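Local coordinates for succinate-semialdehyde dehydrogenase (Streptococcus pyogenes MGAS1882, PDB 4OGD), which oxidises succinic semialdehyde to succinate, probably through the thioester route of the aldehyde dehydrogenase family, and binds NADP+ as cofactor, at residues 119-124 with 148-153; 327-332 with 344-349. One frame throughout, in Å; residues are numbered along the deposited sequence.

Contact 1. Residues 119-124 with 148-153; sequences KQSTGV and VGNPMV
On the chain crossing from the antiparallel arm into the Rossmann-type domain of this aldehyde dehydrogenase, Ser121, Thr122 and Gly123 close around the side chain of Asn150, just before the neighbouring parallel strands 124-128 and 152-155. The segments 119-124 and 148-153 run in nearly the same direction. Gly149, with positive phi, is the C-prime residue of a Schellman motif that ends helix 136-148. At its backbone angles, as at those of Gly123, a side chain would press on the preceding carbonyl oxygen, so glycine suits both places. In Asn150, CG is anti to the carbonyl carbon (chi1 -70°), which swings it toward Thr122 and Gly123. OD1 then takes two backbone donors. Thr122 N lies 2.8 Å from OD1, in the carbonyl plane. Gly123 N, at 3.1 Å from OD1, is almost straight at hydrogen (175°) but 47° above that plane. Asparagine suits the place because its other end donates: ND2 bonds to Asn145 OD1 and to Phe446 O, which also accepts from Thr122 OG1. The buried amide is thus held from both ends and ties the loop to the chain just before strand 448-455. Val148 lays CG2 against the backbone of Gln120 and Ser121, while small Ser121 brings CB to 3.3 Å from Asn150 OD1. A water 2.8 Å from Ser121 OG donates to Gly149 O. Pro151 CD lies 3.4 Å from Gly123 O. Farther along, Val124 CG1 meets Val153 CG1 at 4.1 Å, and Val124 CA makes a CA-H...O contact of 3.3 Å with Pro151 O.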
loop_
_atom_site.group_PDB
_atom_site.type_symbol
_atom_site.label_atom_id
_atom_site.label_comp_id
_atom_site.label_asym_id
_atom_site.label_seq_id
_atom_site.Cartn_x
_atom_site.Cartn_y
_atom_site.Cartn_z
ATOM N N LYS A 119 14.418 4.567 7.648
ATOM C CA LYS A 119 13.750 4.510 6.355
ATOM C C LYS A 119 14.766 4.027 5.347
ATOM O O LYS A 119 15.690 4.752 4.980
ATOM C CB LYS A 119 13.180 5.873 5.970
ATOM C CG LYS A 119 12.000 6.285 6.831
ATOM C CD LYS A 119 11.611 7.742 6.613
ATOM C CE LYS A 119 10.405 8.095 7.468
ATOM N NZ LYS A 119 10.072 9.555 7.419
ATOM N N GLN A 120 14.612 2.781 4.920
ATOM C CA GLN A 120 15.647 2.135 4.129
ATOM C C GLN A 120 15.147 1.727 2.757
ATOM O O GLN A 120 13.942 1.523 2.555
ATOM C CB GLN A 120 16.179 0.909 4.883
ATOM C CG GLN A 120 16.826 1.268 6.218
ATOM C CD GLN A 120 17.433 0.075 6.902
ATOM O OE1 GLN A 120 16.762 -0.929 7.119
ATOM N NE2 GLN A 120 18.720 0.164 7.226
ATOM N N SER A 121 16.069 1.613 1.806
ATOM C CA SER A 121 15.719 1.082 0.494
ATOM C C SER A 121 15.305 -0.376 0.612
ATOM O O SER A 121 15.637 -1.056 1.591
ATOM C CB SER A 121 16.902 1.196 -0.466
ATOM O OG SER A 121 17.993 0.424 0.015
ATOM N N THR A 122 14.581 -0.850 -0.394
ATOM C CA THR A 122 14.110 -2.226 -0.416
ATOM C C THR A 122 14.582 -3.034 -1.616
ATOM O O THR A 122 14.771 -4.243 -1.502
ATOM C CB THR A 122 12.577 -2.289 -0.320
ATOM O OG1 THR A 122 11.991 -1.420 -1.299
ATOM C CG2 THR A 122 12.128 -1.842 1.059
ATOM N N GLY A 123 14.783 -2.386 -2.759
ATOM C CA GLY A 123 15.182 -3.118 -3.949
ATOM C C GLY A 123 14.813 -2.457 -5.260
ATOM O O GLY A 123 14.740 -1.234 -5.341
ATOM N N VAL A 124 14.583 -3.269 -6.290
ATOM C CA VAL A 124 14.268 -2.751 -7.624
ATOM C C VAL A 124 12.768 -2.487 -7.732
ATOM O O VAL A 124 11.947 -3.333 -7.363
ATOM C CB VAL A 124 14.708 -3.728 -8.731
ATOM C CG1 VAL A 124 14.445 -3.133 -10.119
ATOM C CG2 VAL A 124 16.183 -4.077 -8.562
ATOM N N VAL A 148 16.176 7.391 -2.083
ATOM C CA VAL A 148 16.281 6.361 -1.037
ATOM C C VAL A 148 17.247 5.241 -1.433
ATOM O O VAL A 148 17.852 4.590 -0.570
ATOM C CB VAL A 148 14.914 5.775 -0.609
ATOM C CG1 VAL A 148 14.414 4.760 -1.617
ATOM C CG2 VAL A 148 15.037 5.106 0.762
ATOM N N GLY A 149 17.419 5.035 -2.737
ATOM C CA GLY A 149 18.316 3.996 -3.218
ATOM C C GLY A 149 17.635 2.753 -3.777
ATOM O O GLY A 149 18.191 1.664 -3.704
ATOM N N ASN A 150 16.430 2.911 -4.315
ATOM C CA ASN A 150 15.752 1.832 -5.040
ATOM C C ASN A 150 15.975 2.039 -6.529
ATOM O O ASN A 150 15.384 2.963 -7.110
ATOM C CB ASN A 150 14.231 1.867 -4.813
ATOM C CG ASN A 150 13.816 1.487 -3.404
ATOM O OD1 ASN A 150 14.490 0.732 -2.721
ATOM N ND2 ASN A 150 12.675 2.006 -2.974
ATOM N N PRO A 151 16.821 1.203 -7.162
ATOM C CA PRO A 151 16.946 1.290 -8.623
ATOM C C PRO A 151 15.586 1.043 -9.282
ATOM O O PRO A 151 14.741 0.343 -8.708
ATOM C CB PRO A 151 17.927 0.151 -8.963
ATOM C CG PRO A 151 18.694 -0.095 -7.677
ATOM C CD PRO A 151 17.630 0.100 -6.605
ATOM N N MET A 152 15.364 1.616 -10.461
ATOM C CA MET A 152 14.056 1.542 -11.099
ATOM C C MET A 152 14.160 0.937 -12.497
ATOM O O MET A 152 15.143 1.156 -13.225
ATOM C CB MET A 152 13.455 2.952 -11.160
ATOM C CG MET A 152 12.132 3.080 -11.898
ATOM S SD MET A 152 11.332 4.658 -11.500
ATOM C CE MET A 152 10.828 4.311 -9.819
ATOM N N VAL A 153 13.161 0.148 -12.864
ATOM C CA VAL A 153 12.996 -0.266 -14.255
ATOM C C VAL A 153 11.645 0.260 -14.710
ATOM O O VAL A 153 10.673 0.270 -13.936
ATOM C CB VAL A 153 13.138 -1.798 -14.455
ATOM C CG1 VAL A 153 14.557 -2.241 -14.104
ATOM C CG2 VAL A 153 12.126 -2.563 -13.605
HETATM O O HOH W 1 19.994 0.613 -1.884
#

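Contact 2. Residues 327-332 with 344-349; sequences ELVYGG and PTIIAG
Tyr330 and Val329 both face Ile346 in a classic beta bulge, within the antiparallel pair 327-330 and 345-348 at the edge of the mixed seven-stranded sheet. Among the backbone bonds, Glu327 and Ala348 form a hydrogen-bonded pair in both directions. At the bulge Ile346 O accepts from Val329 N at 2.9 Å and Tyr330 N at 3.3 Å, both approaching from the same face of its plane; Ile346 N returns a bond to Tyr330 O. Gly331 and Gly332 both have positive phi, which glycine tolerates, and at 331 a side chain would run into Pro344 O. Gly332 N makes a weak bond to Thr345 OG1, whose stronger partner is Met343 O.

Apolar contacts form on both faces. Beta-branched Val329 straddles its neighbours: CB lies 3.8 Å from Ile346 CG2, while CG2 reaches Ala348 CB, also at 3.8 Å. Ile346 CD1 meets Tyr330 CB, and helix 276-288 packs on this face through Phe287 against Ile346. On the other face Leu328 CD1 touches Thr345 CG2 at 3.7 Å; helix 308-323 touches both, through Leu322 on Leu328 and Ile318 on Thr345. The Tyr330 ring lies obliquely beside buried Pro344 O, which has no hydrogen-bond partner; CE2 is 3.4 Å from that oxygen.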
loop_
_atom_site.group_PDB
_atom_site.type_symbol
_atom_site.label_atom_id
_atom_site.label_comp_id
_atom_site.label_asym_id
_atom_site.label_seq_id
_atom_site.Cartn_x
_atom_site.Cartn_y
_atom_site.Cartn_z
ATOM N N GLU A 327 -27.977 15.525 -24.336
ATOM C CA GLU A 327 -28.140 16.660 -25.237
ATOM C C GLU A 327 -26.793 17.142 -25.762
ATOM O O GLU A 327 -25.863 17.361 -24.981
ATOM C CB GLU A 327 -28.859 17.815 -24.528
ATOM C CG GLU A 327 -28.957 19.075 -25.386
ATOM C CD GLU A 327 -29.562 20.259 -24.655
ATOM O OE1 GLU A 327 -29.790 20.168 -23.427
ATOM O OE2 GLU A 327 -29.813 21.290 -25.314
ATOM N N LEU A 328 -26.688 17.306 -27.081
ATOM C CA LEU A 328 -25.504 17.925 -27.670
ATOM C C LEU A 328 -25.637 19.436 -27.573
ATOM O O LEU A 328 -26.430 20.054 -28.288
ATOM C CB LEU A 328 -25.296 17.490 -29.124
ATOM C CG LEU A 328 -24.008 18.013 -29.782
ATOM C CD1 LEU A 328 -22.767 17.511 -29.051
ATOM C CD2 LEU A 328 -23.936 17.618 -31.247
ATOM N N VAL A 329 -24.868 20.024 -26.665
ATOM C CA VAL A 329 -24.933 21.454 -26.397
ATOM C C VAL A 329 -24.072 22.243 -27.377
ATOM O O VAL A 329 -24.473 23.301 -27.870
ATOM C CB VAL A 329 -24.497 21.756 -24.948
ATOM C CG1 VAL A 329 -24.315 23.247 -24.725
ATOM C CG2 VAL A 329 -25.500 21.176 -23.951
ATOM N N TYR A 330 -22.886 21.719 -27.662
ATOM C CA TYR A 330 -21.953 22.400 -28.555
ATOM C C TYR A 330 -20.982 21.421 -29.191
ATOM O O TYR A 330 -20.578 20.445 -28.564
ATOM C CB TYR A 330 -21.166 23.480 -27.804
ATOM C CG TYR A 330 -20.048 24.060 -28.641
ATOM C CD1 TYR A 330 -20.315 25.011 -29.618
ATOM C CD2 TYR A 330 -18.731 23.633 -28.479
ATOM C CE1 TYR A 330 -19.311 25.529 -30.395
ATOM C CE2 TYR A 330 -17.718 24.144 -29.257
ATOM C CZ TYR A 330 -18.014 25.093 -30.210
ATOM O OH TYR A 330 -17.009 25.611 -30.986
ATOM N N GLY A 331 -20.606 21.686 -30.440
ATOM C CA GLY A 331 -19.547 20.938 -31.088
ATOM C C GLY A 331 -19.993 19.593 -31.617
ATOM O O GLY A 331 -21.081 19.460 -32.187
ATOM N N GLY A 332 -19.138 18.592 -31.443
ATOM C CA GLY A 332 -19.447 17.247 -31.888
ATOM C C GLY A 332 -19.331 17.062 -33.389
ATOM O O GLY A 332 -19.733 16.030 -33.922
ATOM N N PRO A 344 -13.668 20.503 -29.398
ATOM C CA PRO A 344 -14.295 20.680 -28.085
ATOM C C PRO A 344 -15.798 20.481 -28.214
ATOM O O PRO A 344 -16.429 21.048 -29.106
ATOM C CB PRO A 344 -13.964 22.128 -27.736
ATOM C CG PRO A 344 -12.692 22.400 -28.480
ATOM C CD PRO A 344 -12.858 21.673 -29.780
ATOM N N THR A 345 -16.356 19.650 -27.344
ATOM C CA THR A 345 -17.741 19.235 -27.465
ATOM C C THR A 345 -18.348 19.325 -26.073
ATOM O O THR A 345 -17.680 19.006 -25.092
ATOM C CB THR A 345 -17.808 17.787 -27.980
ATOM O OG1 THR A 345 -17.175 17.708 -29.266
ATOM C CG2 THR A 345 -19.248 17.300 -28.093
ATOM N N ILE A 346 -19.590 19.796 -25.975
ATOM C CA ILE A 346 -20.256 19.893 -24.684
ATOM C C ILE A 346 -21.533 19.074 -24.719
ATOM O O ILE A 346 -22.330 19.206 -25.646
ATOM C CB ILE A 346 -20.607 21.351 -24.316
ATOM C CG1 ILE A 346 -19.339 22.210 -24.312
ATOM C CG2 ILE A 346 -21.305 21.410 -22.947
ATOM C CD1 ILE A 346 -19.589 23.700 -24.167
ATOM N N ILE A 347 -21.713 18.222 -23.715
ATOM C CA ILE A 347 -22.960 17.482 -23.561
ATOM C C ILE A 347 -23.616 17.784 -22.222
ATOM O O ILE A 347 -22.960 18.197 -21.270
ATOM C CB ILE A 347 -22.748 15.969 -23.678
ATOM C CG1 ILE A 347 -21.759 15.479 -22.610
ATOM C CG2 ILE A 347 -22.287 15.614 -25.086
ATOM C CD1 ILE A 347 -21.581 13.964 -22.568
ATOM N N ALA A 348 -24.927 17.579 -22.161
ATOM C CA ALA A 348 -25.673 17.755 -20.925
ATOM C C ALA A 348 -26.803 16.735 -20.909
ATOM O O ALA A 348 -26.867 15.864 -21.778
ATOM C CB ALA A 348 -26.212 19.179 -20.824
ATOM N N GLY A 349 -27.686 16.826 -19.921
ATOM C CA GLY A 349 -28.806 15.907 -19.825
ATOM C C GLY A 349 -28.445 14.438 -19.650
ATOM O O GLY A 349 -29.170 13.562 -20.124
#

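How the contacts relate
The contacts come in series along the chain, contact 1 closing long before contact 2 opens, and they lie on opposite sides of the chain's centre. Their centres are 47 Å apart, and their nearest atoms about 34 Å, so neither touches the other. They share no sheet: contact 1 feeds the six-stranded sheet of the cofactor domain and joins it to the antiparallel arm 113-120 and 448-455, where Gln120 also meets Ala405 of the second subunit. Contact 2 forms one margin of the seven-stranded sheet, which probably corresponds to the catalytic domain of this family, and touches no other chain. Each therefore belongs to a different alpha/beta unit of the fold, near opposite ends of the subunit.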